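Local atomic coordinates of NAD-dependent aldehyde dehydrogenase (Burkholderia multivorans, PDB entry 5UJU), a protein that probably catalyses the NAD+-dependent oxidation of aldehydes to the corresponding carboxylic acids. Residues A106-W111 and R205-V210; N220-L225 and A248-I253; D256-A261 and P265-L270. One frame throughout, in Å; residues are numbered along the deposited sequence. Where two conformers were deposited one is given.

Contact 1: residues A106-W111 and R205-V210; sequences AAQRTW and RGTGLV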
loop_
_atom_site.group_PDB
_atom_site.type_symbol
_atom_site.label_atom_id
_atom_site.label_comp_id
_atom_site.label_asym_id
_atom_site.label_seq_id
_atom_site.Cartn_x
_atom_site.Cartn_y
_atom_site.Cartn_z
ATOM N N ALA A 106 20.572 -7.228 -14.187
ATOM C CA ALA A 106 21.760 -6.522 -14.668
ATOM C C ALA A 106 21.428 -5.081 -15.045
ATOM O O ALA A 106 22.285 -4.199 -14.937
ATOM C CB ALA A 106 22.391 -7.273 -15.847
ATOM N N ALA A 107 20.183 -4.812 -15.455
ATOM C CA ALA A 107 19.776 -3.466 -15.846
ATOM C C ALA A 107 19.405 -2.574 -14.663
ATOM O O ALA A 107 19.333 -1.354 -14.841
ATOM C CB ALA A 107 18.584 -3.548 -16.817
ATOM N N GLN A 108 19.218 -3.148 -13.467
ATOM C CA GLN A 108 18.627 -2.408 -12.351
ATOM C C GLN A 108 19.519 -1.262 -11.885
ATOM O O GLN A 108 19.034 -0.149 -11.634
ATOM C CB GLN A 108 18.343 -3.359 -11.185
ATOM C CG GLN A 108 16.900 -3.825 -11.115
ATOM C CD GLN A 108 16.693 -5.060 -10.238
ATOM O OE1 GLN A 108 17.533 -5.407 -9.406
ATOM N NE2 GLN A 108 15.562 -5.725 -10.428
ATOM N N ARG A 109 20.821 -1.506 -11.753
ATOM C CA ARG A 109 21.692 -0.562 -11.045
ATOM C C ARG A 109 21.683 0.833 -11.665
ATOM O O ARG A 109 21.334 1.812 -10.998
ATOM C CB ARG A 109 23.130 -1.099 -10.976
ATOM C CG ARG A 109 24.067 -0.203 -10.162
ATOM C CD ARG A 109 25.386 -0.906 -9.828
ATOM N NE ARG A 109 26.397 0.018 -9.319
ATOM C CZ ARG A 109 26.607 0.262 -8.029
ATOM N NH1 ARG A 109 25.856 -0.335 -7.110
ATOM N NH2 ARG A 109 27.559 1.112 -7.655
ATOM N N THR A 110 22.092 0.957 -12.934
ATOM C CA THR A 110 22.210 2.302 -13.498
ATOM C C THR A 110 20.838 2.956 -13.664
ATOM O O THR A 110 20.715 4.183 -13.578
ATOM C CB THR A 110 22.998 2.273 -14.826
ATOM O OG1 THR A 110 22.293 1.540 -15.828
ATOM C CG2 THR A 110 24.347 1.603 -14.610
ATOM N N TRP A 111 19.795 2.159 -13.873
ATOM C CA TRP A 111 18.447 2.711 -13.903
ATOM C C TRP A 111 18.086 3.304 -12.546
ATOM O O TRP A 111 17.697 4.473 -12.452
ATOM C CB TRP A 111 17.471 1.610 -14.327
ATOM C CG TRP A 111 15.982 1.943 -14.398
ATOM C CD1 TRP A 111 14.972 1.258 -13.782
ATOM C CD2 TRP A 111 15.345 2.976 -15.172
ATOM N NE1 TRP A 111 13.755 1.809 -14.101
ATOM C CE2 TRP A 111 13.954 2.861 -14.955
ATOM C CE3 TRP A 111 15.812 3.994 -16.014
ATOM C CZ2 TRP A 111 13.028 3.726 -15.541
ATOM C CZ3 TRP A 111 14.881 4.852 -16.605
ATOM C CH2 TRP A 111 13.511 4.699 -16.377
ATOM N N ARG A 205 11.658 -1.048 -5.613
ATOM C CA ARG A 205 11.536 -2.383 -5.034
ATOM C C ARG A 205 12.411 -3.401 -5.768
ATOM O O ARG A 205 13.032 -4.263 -5.140
ATOM C CB ARG A 205 10.070 -2.817 -5.046
ATOM C CG ARG A 205 9.235 -2.048 -4.044
ATOM C CD ARG A 205 9.570 -2.468 -2.625
ATOM N NE ARG A 205 8.525 -2.028 -1.708
ATOM C CZ ARG A 205 8.311 -2.543 -0.504
ATOM N NH1 ARG A 205 9.084 -3.529 -0.053
ATOM N NH2 ARG A 205 7.305 -2.077 0.238
ATOM N N GLY A 206 12.453 -3.339 -7.094
ATOM C CA GLY A 206 13.190 -4.337 -7.839
ATOM C C GLY A 206 12.587 -4.600 -9.198
ATOM O O GLY A 206 12.408 -3.672 -9.993
ATOM N N THR A 207 12.275 -5.858 -9.486
ATOM C CA THR A 207 11.669 -6.218 -10.757
ATOM C C THR A 207 10.170 -6.416 -10.580
ATOM O O THR A 207 9.733 -7.205 -9.734
ATOM C CB THR A 207 12.320 -7.473 -11.331
ATOM O OG1 THR A 207 13.694 -7.189 -11.618
ATOM C CG2 THR A 207 11.628 -7.904 -12.621
ATOM N N GLY A 208 9.393 -5.718 -11.394
ATOM C CA GLY A 208 7.953 -5.875 -11.414
ATOM C C GLY A 208 7.545 -6.793 -12.551
ATOM O O GLY A 208 8.269 -6.941 -13.543
ATOM N N LEU A 209 6.396 -7.446 -12.372
ATOM C CA LEU A 209 5.821 -8.349 -13.357
ATOM C C LEU A 209 4.462 -7.797 -13.780
ATOM O O LEU A 209 3.642 -7.436 -12.926
ATOM C CB LEU A 209 5.702 -9.767 -12.774
ATOM C CG LEU A 209 4.923 -10.822 -13.563
ATOM C CD1 LEU A 209 5.646 -11.136 -14.871
ATOM C CD2 LEU A 209 4.660 -12.122 -12.737
ATOM N N VAL A 210 4.238 -7.690 -15.090
ATOM C CA VAL A 210 2.956 -7.250 -15.638
ATOM C C VAL A 210 2.329 -8.439 -16.349
ATOM O O VAL A 210 2.889 -8.951 -17.326
ATOM C CB VAL A 210 3.101 -6.041 -16.576
ATOM C CG1 VAL A 210 1.754 -5.704 -17.216
ATOM C CG2 VAL A 210 3.605 -4.829 -15.801
#

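Contact 2: residues N220-L225 and A248-I253; sequences NGYPGL and AITVRI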
loop_
_atom_site.group_PDB
_atom_site.type_symbol
_atom_site.label_atom_id
_atom_site.label_comp_id
_atom_site.label_asym_id
_atom_site.label_seq_id
_atom_site.Cartn_x
_atom_site.Cartn_y
_atom_site.Cartn_z
ATOM N N ASN A 220 -5.550 -1.985 -19.531
ATOM C CA ASN A 220 -5.314 -2.608 -18.236
ATOM C C ASN A 220 -3.833 -2.806 -17.937
ATOM O O ASN A 220 -3.446 -2.794 -16.766
ATOM C CB ASN A 220 -6.039 -3.955 -18.131
ATOM C CG ASN A 220 -7.541 -3.798 -17.939
ATOM O OD1 ASN A 220 -8.340 -4.313 -18.714
ATOM N ND2 ASN A 220 -7.926 -3.088 -16.887
ATOM N N GLY A 221 -2.997 -3.011 -18.954
ATOM C CA GLY A 221 -1.592 -3.281 -18.694
ATOM C C GLY A 221 -0.755 -2.050 -18.398
ATOM O O GLY A 221 0.164 -2.103 -17.570
ATOM N N TYR A 222 -1.061 -0.931 -19.058
ATOM C CA TYR A 222 -0.222 0.260 -18.909
ATOM C C TYR A 222 -0.127 0.792 -17.488
ATOM O O TYR A 222 0.977 1.221 -17.106
ATOM C CB TYR A 222 -0.703 1.391 -19.824
ATOM C CG TYR A 222 -0.267 1.253 -21.252
ATOM C CD1 TYR A 222 0.355 0.099 -21.703
ATOM C CD2 TYR A 222 -0.492 2.276 -22.157
ATOM C CE1 TYR A 222 0.744 -0.029 -23.044
ATOM C CE2 TYR A 222 -0.109 2.159 -23.470
ATOM C CZ TYR A 222 0.513 1.016 -23.907
ATOM O OH TYR A 222 0.891 0.922 -25.222
ATOM N N PRO A 223 -1.207 0.865 -16.684
ATOM C CA PRO A 223 -1.053 1.471 -15.347
ATOM C C PRO A 223 0.006 0.792 -14.493
ATOM O O PRO A 223 0.817 1.484 -13.869
ATOM C CB PRO A 223 -2.462 1.347 -14.741
ATOM C CG PRO A 223 -3.375 1.397 -15.936
ATOM C CD PRO A 223 -2.629 0.587 -16.985
ATOM N N GLY A 224 0.041 -0.540 -14.455
ATOM C CA GLY A 224 1.079 -1.219 -13.695
ATOM C C GLY A 224 2.464 -1.057 -14.303
ATOM O O GLY A 224 3.445 -0.849 -13.584
ATOM N N LEU A 225 2.561 -1.146 -15.633
ATOM C CA LEU A 225 3.854 -1.028 -16.303
ATOM C C LEU A 225 4.511 0.319 -16.016
ATOM O O LEU A 225 5.687 0.387 -15.641
ATOM C CB LEU A 225 3.671 -1.237 -17.805
ATOM C CG LEU A 225 4.777 -0.812 -18.785
ATOM C CD1 LEU A 225 6.101 -1.523 -18.488
ATOM C CD2 LEU A 225 4.325 -1.081 -20.223
ATOM N N ALA A 248 3.935 -6.113 -27.188
ATOM C CA ALA A 248 5.247 -6.256 -27.827
ATOM C C ALA A 248 5.677 -4.950 -28.480
ATOM O O ALA A 248 6.829 -4.518 -28.329
ATOM C CB ALA A 248 5.215 -7.376 -28.864
ATOM N N ILE A 249 4.755 -4.302 -29.202
ATOM C CA ILE A 249 5.018 -2.973 -29.752
ATOM C C ILE A 249 5.380 -2.006 -28.632
ATOM O O ILE A 249 6.327 -1.219 -28.756
ATOM C CB ILE A 249 3.796 -2.471 -30.548
ATOM C CG1 ILE A 249 3.538 -3.335 -31.776
ATOM C CG2 ILE A 249 3.960 -1.009 -30.942
ATOM C CD1 ILE A 249 2.174 -3.055 -32.405
ATOM N N THR A 250 4.628 -2.058 -27.520
ATOM C CA THR A 250 4.885 -1.179 -26.380
ATOM C C THR A 250 6.288 -1.402 -25.808
ATOM O O THR A 250 7.034 -0.447 -25.548
ATOM C CB THR A 250 3.827 -1.413 -25.294
ATOM O OG1 THR A 250 2.508 -1.147 -25.815
ATOM C CG2 THR A 250 4.080 -0.481 -24.132
ATOM N N VAL A 251 6.650 -2.660 -25.575
ATOM C CA VAL A 251 7.976 -2.961 -25.049
ATOM C C VAL A 251 9.061 -2.477 -26.009
ATOM O O VAL A 251 10.062 -1.893 -25.582
ATOM C CB VAL A 251 8.107 -4.463 -24.753
ATOM C CG1 VAL A 251 9.573 -4.799 -24.468
ATOM C CG2 VAL A 251 7.215 -4.848 -23.559
ATOM N N ARG A 252 8.877 -2.702 -27.314
ATOM C CA ARG A 252 9.853 -2.241 -28.304
ATOM C C ARG A 252 10.102 -0.741 -28.174
ATOM O O ARG A 252 11.252 -0.282 -28.164
ATOM C CB ARG A 252 9.362 -2.587 -29.716
ATOM C CG ARG A 252 10.297 -2.158 -30.874
ATOM C CD ARG A 252 9.529 -2.068 -32.219
ATOM N NE ARG A 252 8.687 -0.873 -32.323
ATOM C CZ ARG A 252 7.546 -0.803 -33.013
ATOM N NH1 ARG A 252 7.087 -1.858 -33.675
ATOM N NH2 ARG A 252 6.861 0.332 -33.046
ATOM N N ILE A 253 9.028 0.042 -28.081
ATOM C CA ILE A 253 9.168 1.490 -27.998
ATOM C C ILE A 253 9.803 1.896 -26.672
ATOM O O ILE A 253 10.668 2.782 -26.630
ATOM C CB ILE A 253 7.801 2.165 -28.226
ATOM C CG1 ILE A 253 7.348 1.939 -29.676
ATOM C CG2 ILE A 253 7.887 3.645 -27.939
ATOM C CD1 ILE A 253 5.918 2.465 -29.994
#

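Contact 3: residues D256-A261 and P265-L270; sequences DVLREA and PNVVTL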
loop_
_atom_site.group_PDB
_atom_site.type_symbol
_atom_site.label_atom_id
_atom_site.label_comp_id
_atom_site.label_asym_id
_atom_site.label_seq_id
_atom_site.Cartn_x
_atom_site.Cartn_y
_atom_site.Cartn_z
ATOM N N ASP A 256 13.528 1.311 -26.958
ATOM C CA ASP A 256 14.119 2.377 -27.764
ATOM C C ASP A 256 14.470 3.580 -26.907
ATOM O O ASP A 256 15.589 4.107 -26.971
ATOM C CB ASP A 256 13.136 2.803 -28.854
ATOM C CG ASP A 256 13.080 1.832 -30.000
ATOM O OD1 ASP A 256 13.947 0.934 -30.076
ATOM O OD2 ASP A 256 12.161 1.977 -30.830
ATOM N N VAL A 257 13.506 4.048 -26.116
ATOM C CA VAL A 257 13.707 5.239 -25.301
ATOM C C VAL A 257 14.792 4.990 -24.262
ATOM O O VAL A 257 15.683 5.823 -24.060
ATOM C CB VAL A 257 12.384 5.661 -24.637
ATOM C CG1 VAL A 257 12.629 6.798 -23.670
ATOM C CG2 VAL A 257 11.352 6.048 -25.710
ATOM N N LEU A 258 14.728 3.836 -23.595
ATOM C CA LEU A 258 15.723 3.511 -22.577
ATOM C C LEU A 258 17.122 3.449 -23.177
ATOM O O LEU A 258 18.075 3.996 -22.610
ATOM C CB LEU A 258 15.361 2.183 -21.901
ATOM C CG LEU A 258 14.162 2.262 -20.952
ATOM C CD1 LEU A 258 13.428 0.910 -20.878
ATOM C CD2 LEU A 258 14.625 2.699 -19.577
ATOM N N ARG A 259 17.258 2.809 -24.341
ATOM C CA ARG A 259 18.559 2.730 -24.998
ATOM C C ARG A 259 19.071 4.120 -25.361
ATOM O O ARG A 259 20.224 4.467 -25.079
ATOM C CB ARG A 259 18.449 1.859 -26.252
ATOM C CG ARG A 259 19.787 1.407 -26.833
ATOM C CD ARG A 259 19.577 0.642 -28.142
ATOM N NE ARG A 259 19.018 -0.697 -27.947
ATOM C CZ ARG A 259 17.733 -0.998 -28.111
ATOM N NH1 ARG A 259 16.868 -0.053 -28.462
ATOM N NH2 ARG A 259 17.305 -2.241 -27.923
ATOM N N GLU A 260 18.212 4.942 -25.967
ATOM C CA GLU A 260 18.623 6.274 -26.392
ATOM C C GLU A 260 18.973 7.158 -25.206
ATOM O O GLU A 260 19.781 8.087 -25.346
ATOM C CB GLU A 260 17.525 6.907 -27.249
ATOM C CG GLU A 260 17.331 6.200 -28.587
ATOM C CD GLU A 260 16.094 6.671 -29.342
ATOM O OE1 GLU A 260 15.723 7.853 -29.202
ATOM O OE2 GLU A 260 15.497 5.854 -30.077
ATOM N N ALA A 261 18.387 6.877 -24.038
ATOM C CA ALA A 261 18.692 7.601 -22.810
ATOM C C ALA A 261 19.933 7.068 -22.092
ATOM O O ALA A 261 20.251 7.549 -20.998
ATOM C CB ALA A 261 17.481 7.549 -21.866
ATOM N N PRO A 265 18.460 -1.469 -22.206
ATOM C CA PRO A 265 17.069 -1.663 -22.643
ATOM C C PRO A 265 16.369 -2.788 -21.911
ATOM O O PRO A 265 15.134 -2.815 -21.902
ATOM C CB PRO A 265 17.200 -1.954 -24.146
ATOM C CG PRO A 265 18.605 -2.464 -24.317
ATOM C CD PRO A 265 19.418 -1.674 -23.309
ATOM N N ASN A 266 17.114 -3.718 -21.299
ATOM C CA ASN A 266 16.479 -4.782 -20.530
ATOM C C ASN A 266 15.841 -4.298 -19.232
ATOM O O ASN A 266 15.376 -5.137 -18.455
ATOM C CB ASN A 266 17.491 -5.882 -20.239
ATOM C CG ASN A 266 17.936 -6.569 -21.497
ATOM O OD1 ASN A 266 17.148 -6.721 -22.424
ATOM N ND2 ASN A 266 19.209 -6.965 -21.555
ATOM N N VAL A 267 15.825 -2.994 -18.956
ATOM C CA VAL A 267 14.896 -2.486 -17.949
ATOM C C VAL A 267 13.476 -2.973 -18.246
ATOM O O VAL A 267 12.717 -3.276 -17.319
ATOM C CB VAL A 267 14.985 -0.942 -17.867
ATOM C CG1 VAL A 267 13.807 -0.359 -17.066
ATOM C CG2 VAL A 267 16.308 -0.542 -17.200
ATOM N N VAL A 268 13.119 -3.137 -19.527
ATOM C CA VAL A 268 11.811 -3.681 -19.915
ATOM C C VAL A 268 12.016 -4.835 -20.891
ATOM O O VAL A 268 12.647 -4.658 -21.942
ATOM C CB VAL A 268 10.905 -2.610 -20.543
ATOM C CG1 VAL A 268 9.583 -3.233 -20.990
ATOM C CG2 VAL A 268 10.666 -1.483 -19.555
ATOM N N THR A 269 11.464 -6.010 -20.560
ATOM C CA THR A 269 11.542 -7.181 -21.428
ATOM C C THR A 269 10.151 -7.761 -21.660
ATOM O O THR A 269 9.194 -7.457 -20.938
ATOM C CB THR A 269 12.458 -8.275 -20.853
ATOM O OG1 THR A 269 12.057 -8.596 -19.518
ATOM C CG2 THR A 269 13.923 -7.805 -20.851
ATOM N N LEU A 270 10.049 -8.612 -22.676
ATOM C CA LEU A 270 8.780 -9.193 -23.099
ATOM C C LEU A 270 8.865 -10.705 -22.979
ATOM O O LEU A 270 9.703 -11.333 -23.632
ATOM C CB LEU A 270 8.456 -8.807 -24.544
ATOM C CG LEU A 270 7.139 -9.404 -25.035
ATOM C CD1 LEU A 270 5.969 -8.515 -24.579
ATOM C CD2 LEU A 270 7.137 -9.623 -26.559
#

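Contact 1: residues A106-W111 and R205-V210
Gln108 reaches from helix 97-132 to the start of the strand beyond Gly206, and its amide carries the whole contact. The chain is extended beyond CG (chi2 163°), which sets NE2 at the far end of the span, and the Gln108 and Thr207 side chains cross at about a right angle. NE2 lies 2.7 Å from Thr207 OG1, but the angle is poor for a hydrogen bond, and since Gln108 was deposited in two conformers this short approach is doubtful. Thr234 OG1 is hydrogen-bonded to Thr207 OG1 and, in the conformer given, also to Gln108 NE2, so it probably links the two side chains. Gln108 NE2 also comes 3.4 Å from Gly206 C, the carbonyl carbon of a residue whose backbone (phi 149°) suits glycine. This inner side is tight, with Thr207 buried among Ala104, Ile236 and Ile290. The other side is looser: Gln108 is partly exposed, and next to it the exposed Arg109 forms a salt bridge across the subunit interface with Glu503 of the second subunit. A helix whose glutamine reaches the beginning of an inner strand, 207-210, flanked in parallel by 234-238 and 290-296, is consistent with the Rossmann-like NAD-binding domain of aldehyde dehydrogenases.

Contact 2: residues N220-L225 and A248-I253
Tyr222 and Thr250 meet hydroxyl to hydroxyl, the side chains coming from opposite directions out of two helices. Tyr222 OH and Thr250 OG1 lie 2.7 Å apart, in a probable hydrogen bond, with the threonine oxygen at the edge of the ring and in its plane. The methyl of the same threonine also belongs to the first shell: Thr250 CG2 is 3.5 Å from Tyr222 CE1, so the oxygen sits at the ring's edge while the methyl stands off to one side of the plane, near CE1. One turn farther along the same helix as the tyrosine, Leu225 slides past Thr250 in the opposite direction and brings CD2 to 4.0 Å from Thr250 CG2.

The next shell explains these positions. Thr250 OG1 stands beside its own backbone N and anti to the carbonyl carbon (chi1 -59°), where it is also hydrogen-bonded to the carbonyl oxygen of Pro246, one turn earlier in its helix; the oxygen thus has two partners, and CG2 is turned to the hydrocarbon side. A chi2 of 8° turns the CE1 edge of the tyrosine ring toward Thr250, and Phe226 meets the ring edge-to-face. Leu130 of helix 97-132 touches both Tyr222 and Thr250, covering the joint from a third helix. Within 220-225 the helix is kinked at Pro223, whose nitrogen has no bond to the turn before, although Leu225 N still bonds to Gly221 O.

Farther out lies the sheet. Leu225 rests on Val235 and Val237, while Val251 packs on Val237, Val268 and Leu270, so helices 217-230 and 245-260 share Val237 of strand 234-238, the second helix reaching on to strand 268-270.

Contact 3: residues D256-A261 and P265-L270
Leu258 points its two methyls into the turn that begins strand 268-270. CG anti to the carbonyl carbon (chi1 -73°) together with a chi2 of 151° carries CD1 into the angle between two valines, 3.9 Å from Val267 CB and 3.9 Å from Val268 CG2, while CD2 bears on Val267, at 4.0 Å from its CB, and on Trp111 outside the two segments. The leucine crosses both valines at about a right angle. Val267 and Val268 each have CG2 beside their own backbone N, but only in Val268 is it that methyl which meets CD1. A turn of 3-10 geometry presents the pair, held by the bond from Val268 N to Pro265 O at 3.1 Å.

Arg259 behaves differently. Its chain leaves with CG anti to the backbone N and then bends at chi3 (-73°), which lays the guanidinium over Pro265: CB of the proline lies 3.7 Å above the guanidinium plane, toward its rim. The charge is met elsewhere, by Asp69 through a salt bridge to NH2 and by Asp256 through NH1, 3.5 Å from OD1. Trp111, from helix 97-132, covers Val267 as well as Leu258.

The contact therefore divides into a buried aliphatic part at Leu258 and an exposed part at Arg259. There the face-on packing is compatible with the pairing: the guanidinium can cover part of the proline ring while its nitrogens face Asp69 and Asp256.

Overall arrangement
Followed from the N terminus, the three contacts stand in series, and none nests in or crosses another. Contact 1 closes the longest excursion: 93 residues, mostly helical, separate 106-111 from 205-210. Contact 2 closes a shorter loop of 22 residues, bringing together helices 217-230 and 245-260 around strand 234-238. Contact 3 closes the tightest, with three residues between 256-261 and 265-270, completing a beta-alpha-beta unit. They also touch one another: Val210 packs on Gly221 and Leu225, Ala107 on Val267, and Ala248 on Leu270. Together they tie three helices to one sheet.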